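Local coordinates for surface glycoprotein (Trypanosoma brucei, PDB 5KLH) that is of unknown molecular function but forms the bilobed ectodomain of an insect-stage transmembrane surface antigen and is a putative sensor, at residues Ser19-Lys24 against Ser52-Tyr57; Gln43-Ala48 against Asp207-Leu212. All blocks are in the same frame, centred on the assembly; numbering follows the deposited sequence.

Interaction 1 (Ser19-Lys24 against Ser52-Tyr57)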
loop_
_atom_site.group_PDB
_atom_site.type_symbol
_atom_site.label_atom_id
_atom_site.label_comp_id
_atom_site.label_asym_id
_atom_site.label_seq_id
_atom_site.Cartn_x
_atom_site.Cartn_y
_atom_site.Cartn_z
ATOM N N SER A 19 -20.697 4.170 -7.385
ATOM C CA SER A 19 -22.151 4.198 -7.238
ATOM C C SER A 19 -22.625 3.576 -5.937
ATOM O O SER A 19 -23.598 4.036 -5.337
ATOM C CB SER A 19 -22.812 3.477 -8.407
ATOM O OG SER A 19 -22.475 4.117 -9.620
ATOM N N ALA A 20 -21.944 2.517 -5.516
ATOM C CA ALA A 20 -22.294 1.803 -4.289
ATOM C C ALA A 20 -21.798 2.478 -3.006
ATOM O O ALA A 20 -22.260 2.133 -1.920
ATOM C CB ALA A 20 -21.758 0.391 -4.354
ATOM N N PHE A 21 -20.871 3.432 -3.133
ATOM C CA PHE A 21 -20.239 4.056 -1.972
ATOM C C PHE A 21 -21.229 4.915 -1.194
ATOM O O PHE A 21 -21.823 5.853 -1.739
ATOM C CB PHE A 21 -19.030 4.896 -2.420
ATOM C CG PHE A 21 -18.290 5.591 -1.299
ATOM C CD1 PHE A 21 -17.801 4.881 -0.208
ATOM C CD2 PHE A 21 -18.037 6.954 -1.376
ATOM C CE1 PHE A 21 -17.090 5.536 0.802
ATOM C CE2 PHE A 21 -17.332 7.611 -0.376
ATOM C CZ PHE A 21 -16.865 6.908 0.715
ATOM N N ASP A 22 -21.395 4.586 0.084
ATOM C CA ASP A 22 -22.236 5.346 1.005
ATOM C C ASP A 22 -21.373 5.897 2.138
ATOM O O ASP A 22 -21.017 5.169 3.063
ATOM C CB ASP A 22 -23.357 4.448 1.544
ATOM C CG ASP A 22 -24.241 5.138 2.583
ATOM O OD1 ASP A 22 -24.214 6.383 2.693
ATOM O OD2 ASP A 22 -24.988 4.412 3.282
ATOM N N PRO A 23 -21.015 7.185 2.056
ATOM C CA PRO A 23 -20.134 7.804 3.048
ATOM C C PRO A 23 -20.852 8.245 4.319
ATOM O O PRO A 23 -20.195 8.625 5.282
ATOM C CB PRO A 23 -19.582 9.022 2.296
ATOM C CG PRO A 23 -20.705 9.405 1.393
ATOM C CD PRO A 23 -21.297 8.096 0.933
ATOM N N LYS A 24 -22.179 8.202 4.315
ATOM C CA LYS A 24 -22.952 8.678 5.458
ATOM C C LYS A 24 -22.564 8.039 6.795
ATOM O O LYS A 24 -22.395 8.751 7.790
ATOM C CB LYS A 24 -24.442 8.489 5.169
ATOM C CG LYS A 24 -24.846 9.328 3.954
ATOM C CD LYS A 24 -26.339 9.319 3.654
ATOM C CE LYS A 24 -26.807 10.712 3.223
ATOM N NZ LYS A 24 -25.855 11.348 2.262
ATOM N N SER A 52 -14.804 14.435 -10.525
ATOM C CA SER A 52 -14.466 14.447 -9.100
ATOM C C SER A 52 -15.245 13.375 -8.343
ATOM O O SER A 52 -16.472 13.294 -8.453
ATOM C CB SER A 52 -14.738 15.829 -8.506
ATOM O OG SER A 52 -13.789 16.768 -8.990
ATOM N N ILE A 53 -14.521 12.564 -7.569
ATOM C CA ILE A 53 -15.071 11.374 -6.916
ATOM C C ILE A 53 -14.878 11.482 -5.410
ATOM O O ILE A 53 -13.758 11.717 -4.971
ATOM C CB ILE A 53 -14.368 10.090 -7.409
ATOM C CG1 ILE A 53 -14.313 10.030 -8.944
ATOM C CG2 ILE A 53 -15.011 8.844 -6.804
ATOM C CD1 ILE A 53 -15.649 9.905 -9.598
ATOM N N PRO A 54 -15.953 11.334 -4.625
ATOM C CA PRO A 54 -15.818 11.468 -3.167
ATOM C C PRO A 54 -15.037 10.325 -2.536
ATOM O O PRO A 54 -15.063 9.190 -3.013
ATOM C CB PRO A 54 -17.265 11.455 -2.667
ATOM C CG PRO A 54 -18.006 10.709 -3.700
ATOM C CD PRO A 54 -17.332 11.010 -5.018
ATOM N N SER A 55 -14.358 10.642 -1.440
ATOM C CA SER A 55 -13.588 9.665 -0.680
ATOM C C SER A 55 -13.599 10.189 0.740
ATOM O O SER A 55 -13.483 11.398 0.947
ATOM C CB SER A 55 -12.162 9.526 -1.231
ATOM O OG SER A 55 -11.318 8.774 -0.361
ATOM N N VAL A 56 -13.766 9.298 1.711
ATOM C CA VAL A 56 -13.918 9.730 3.088
ATOM C C VAL A 56 -13.071 8.844 3.989
ATOM O O VAL A 56 -13.133 7.619 3.890
ATOM C CB VAL A 56 -15.392 9.668 3.550
ATOM C CG1 VAL A 56 -15.496 10.101 5.002
ATOM C CG2 VAL A 56 -16.261 10.552 2.678
ATOM N N TYR A 57 -12.255 9.453 4.841
ATOM C CA TYR A 57 -11.459 8.683 5.789
ATOM C C TYR A 57 -11.425 9.418 7.124
ATOM O O TYR A 57 -11.785 10.588 7.205
ATOM C CB TYR A 57 -10.042 8.452 5.246
ATOM C CG TYR A 57 -9.282 9.713 4.901
ATOM C CD1 TYR A 57 -9.392 10.284 3.641
ATOM C CD2 TYR A 57 -8.435 10.314 5.825
ATOM C CE1 TYR A 57 -8.698 11.440 3.320
ATOM C CE2 TYR A 57 -7.738 11.460 5.510
ATOM C CZ TYR A 57 -7.876 12.016 4.255
ATOM O OH TYR A 57 -7.180 13.154 3.940
#
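CE2 and CZ of Phe21 meet the backbone of strand 51-63 as much as its side chains: CE2 of Phe21 lies 3.8 Å from the carbonyl O of Pro54, and CZ of Phe21 comes within 4.0 Å of the amide N of Val56. Both backbone atoms approach the ring obliquely. CG of Phe21 stands anti to its own backbone N (chi1 -180°), beside the carbonyl carbon, and the side chain starts out toward the strand. There the Phe21 and Val56 side chains cross at about a right angle, with CZ of Phe21 4.2 Å from CG2 of Val56. That methyl, which lies beside the backbone N of Val56, also receives Pro23, whose CB is 3.7 Å from it. At the other end of the contact, CD2 of Phe21 makes a looser approach to CG of Pro54, at 4.4 Å. The chain then folds back over the aromatic group, leaving the N of Pro23 above the centre of one face of the Phe21 ring. Beyond it, Lys24 N donates to OD1 of Asp22 (3.2 Å), meeting this oxygen from above the carboxylate plane and closing an Asx turn with Pro23 at its middle. No hydrogen bond crosses between 19-24 and 52-57, yet Val56 N is not left without a partner, since Asp207 OD1 accepts from it. Leu26 also touches both Phe21 and Val56, and Pro208 of helix 208-215 touches Phe21. Phe21 is the first residue to leave helical geometry after helix 12-20, and the whole is a largely apolar contact between a post-helix loop and a strand of the antiparallel pair 36-47 and 51-63, within the mixed beta-sheet of this bilobed ectodomain.

Interaction 2 (Gln43-Ala48 against Asp207-Leu212); sequences QSLSVA and DPFIAL
Leu45 reaches from strand 36-47 to the first turn of helix 208-215, its two methyls meeting different parts of it. CD1 rests on the backbone, 3.7 Å from the N of Phe209, and also touches CB of Pro208 and CD2 of Leu212. CD2 of Leu45 sits instead at the edge of the Phe209 ring, 4.1 Å from the ring's CD2, with the two side chains crossing at about a right angle. Gln43 runs out extended beyond CG to the same ring, where its NE2 lies 3.8 Å from CD2 of Phe209, the amide and ring planes only 23° apart. Gln43 NE2 is hydrogen-bonded to Ser55 OG and weakly to Tyr203 OH, and Tyr203 also stacks on Phe209. This is a helix laid against a beta-sheet: the short helix and strand segments run roughly parallel, at 29° and with axes 10.0 Å apart, and the helix start is N-capped by Asp207. Its OD2 accepts from Phe209 N at 2.8 Å, on the anti side of the carboxylate and somewhat out of its plane, so the amide beneath CD1 of Leu45 is already satisfied. One turn on, Val47 and Leu212 slide past each other in opposite directions, CG2 of Val47 lying 3.8 Å from CD2 of Leu212 and 4.0 Å from its CD1. Phe14 of helix 12-20 touches both of these side chains.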
loop_
_atom_site.group_PDB
_atom_site.type_symbol
_atom_site.label_atom_id
_atom_site.label_comp_id
_atom_site.label_asym_id
_atom_site.label_seq_id
_atom_site.Cartn_x
_atom_site.Cartn_y
_atom_site.Cartn_z
ATOM N N GLN A 43 -12.383 14.035 1.004
ATOM C CA GLN A 43 -11.497 14.439 -0.081
ATOM C C GLN A 43 -12.179 14.144 -1.412
ATOM O O GLN A 43 -13.194 13.430 -1.472
ATOM C CB GLN A 43 -10.140 13.713 0.003
ATOM C CG GLN A 43 -10.220 12.169 -0.187
ATOM C CD GLN A 43 -8.859 11.458 -0.095
ATOM O OE1 GLN A 43 -7.813 12.115 -0.051
ATOM N NE2 GLN A 43 -8.874 10.103 -0.066
ATOM N N SER A 44 -11.632 14.707 -2.479
ATOM C CA SER A 44 -12.139 14.432 -3.812
ATOM C C SER A 44 -11.012 13.916 -4.662
ATOM O O SER A 44 -9.928 14.503 -4.691
ATOM C CB SER A 44 -12.759 15.696 -4.440
ATOM O OG SER A 44 -13.964 16.039 -3.781
ATOM N N LEU A 45 -11.262 12.801 -5.335
ATOM C CA LEU A 45 -10.326 12.266 -6.301
ATOM C C LEU A 45 -10.677 12.859 -7.648
ATOM O O LEU A 45 -11.841 13.123 -7.923
ATOM C CB LEU A 45 -10.410 10.741 -6.346
ATOM C CG LEU A 45 -10.427 10.056 -4.986
ATOM C CD1 LEU A 45 -10.630 8.569 -5.167
ATOM C CD2 LEU A 45 -9.130 10.341 -4.218
ATOM N N SER A 46 -9.681 13.092 -8.481
ATOM C CA SER A 46 -9.965 13.513 -9.842
ATOM C C SER A 46 -9.579 12.379 -10.757
ATOM O O SER A 46 -8.402 12.051 -10.850
ATOM C CB SER A 46 -9.190 14.782 -10.231
ATOM O OG SER A 46 -9.392 15.845 -9.319
ATOM N N VAL A 47 -10.561 11.789 -11.435
ATOM C CA VAL A 47 -10.307 10.702 -12.371
ATOM C C VAL A 47 -10.680 11.118 -13.784
ATOM O O VAL A 47 -11.832 11.441 -14.046
ATOM C CB VAL A 47 -11.097 9.440 -11.985
ATOM C CG1 VAL A 47 -10.738 8.281 -12.892
ATOM C CG2 VAL A 47 -10.821 9.076 -10.534
ATOM N N ALA A 48 -9.701 11.100 -14.681
ATOM C CA ALA A 48 -9.907 11.534 -16.060
ATOM C C ALA A 48 -11.099 10.830 -16.695
ATOM O O ALA A 48 -11.166 9.592 -16.720
ATOM C CB ALA A 48 -8.655 11.295 -16.878
ATOM N N ASP A 207 -14.366 2.341 -0.186
ATOM C CA ASP A 207 -14.013 3.709 -0.596
ATOM C C ASP A 207 -13.507 3.766 -2.025
ATOM O O ASP A 207 -12.769 2.893 -2.457
ATOM C CB ASP A 207 -12.954 4.304 0.327
ATOM C CG ASP A 207 -12.891 5.803 0.214
ATOM O OD1 ASP A 207 -13.634 6.454 0.970
ATOM O OD2 ASP A 207 -12.095 6.319 -0.615
ATOM N N PRO A 208 -13.882 4.818 -2.768
ATOM C CA PRO A 208 -13.382 4.924 -4.140
ATOM C C PRO A 208 -11.858 5.057 -4.215
ATOM O O PRO A 208 -11.264 4.735 -5.244
ATOM C CB PRO A 208 -14.070 6.196 -4.649
ATOM C CG PRO A 208 -15.382 6.205 -3.913
ATOM C CD PRO A 208 -14.983 5.766 -2.509
ATOM N N PHE A 209 -11.227 5.542 -3.150
ATOM C CA PHE A 209 -9.764 5.601 -3.133
ATOM C C PHE A 209 -9.183 4.188 -3.298
ATOM O O PHE A 209 -8.236 3.976 -4.067
ATOM C CB PHE A 209 -9.267 6.249 -1.828
ATOM C CG PHE A 209 -7.760 6.340 -1.710
ATOM C CD1 PHE A 209 -7.035 5.314 -1.137
ATOM C CD2 PHE A 209 -7.087 7.472 -2.133
ATOM C CE1 PHE A 209 -5.659 5.389 -1.019
ATOM C CE2 PHE A 209 -5.709 7.558 -2.014
ATOM C CZ PHE A 209 -4.997 6.513 -1.452
ATOM N N ILE A 210 -9.747 3.231 -2.570
ATOM C CA ILE A 210 -9.266 1.853 -2.634
ATOM C C ILE A 210 -9.652 1.234 -3.982
ATOM O O ILE A 210 -8.826 0.591 -4.632
ATOM C CB ILE A 210 -9.810 1.024 -1.465
ATOM C CG1 ILE A 210 -9.134 1.471 -0.165
ATOM C CG2 ILE A 210 -9.610 -0.464 -1.724
ATOM C CD1 ILE A 210 -9.716 0.844 1.093
ATOM N N ALA A 211 -10.890 1.464 -4.422
ATOM C CA ALA A 211 -11.318 0.991 -5.743
ATOM C C ALA A 211 -10.426 1.508 -6.875
ATOM O O ALA A 211 -10.059 0.748 -7.779
ATOM C CB ALA A 211 -12.763 1.370 -5.994
ATOM N N LEU A 212 -10.065 2.792 -6.832
ATOM C CA LEU A 212 -9.181 3.360 -7.833
ATOM C C LEU A 212 -7.795 2.720 -7.772
ATOM O O LEU A 212 -7.225 2.379 -8.814
ATOM C CB LEU A 212 -9.090 4.880 -7.657
ATOM C CG LEU A 212 -8.387 5.667 -8.754
ATOM C CD1 LEU A 212 -9.138 5.487 -10.080
ATOM C CD2 LEU A 212 -8.301 7.138 -8.376
#

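Overall arrangement
Both contacts use the beta hairpin of strands 36-47 and 51-63, and their centres are about 8 Å apart. Interaction 2 lies nearer the centre of the chain and buries more surface, with three of its six touching residues buried; interaction 1 lies farther out and has one exposed member, Pro54. Neither is bridged by a hydrogen bond. Interaction 1 sets an aromatic ring against strand backbone and a proline against a valine methyl, whereas interaction 2 is mostly aliphatic, with one amide beside an aromatic ring. The polar chemistry joins them: Ser55 OG approaches Asp207 OD2 to 2.6 Å, a probable hydrogen bond that ties the strand of interaction 1 to the helix start of interaction 2.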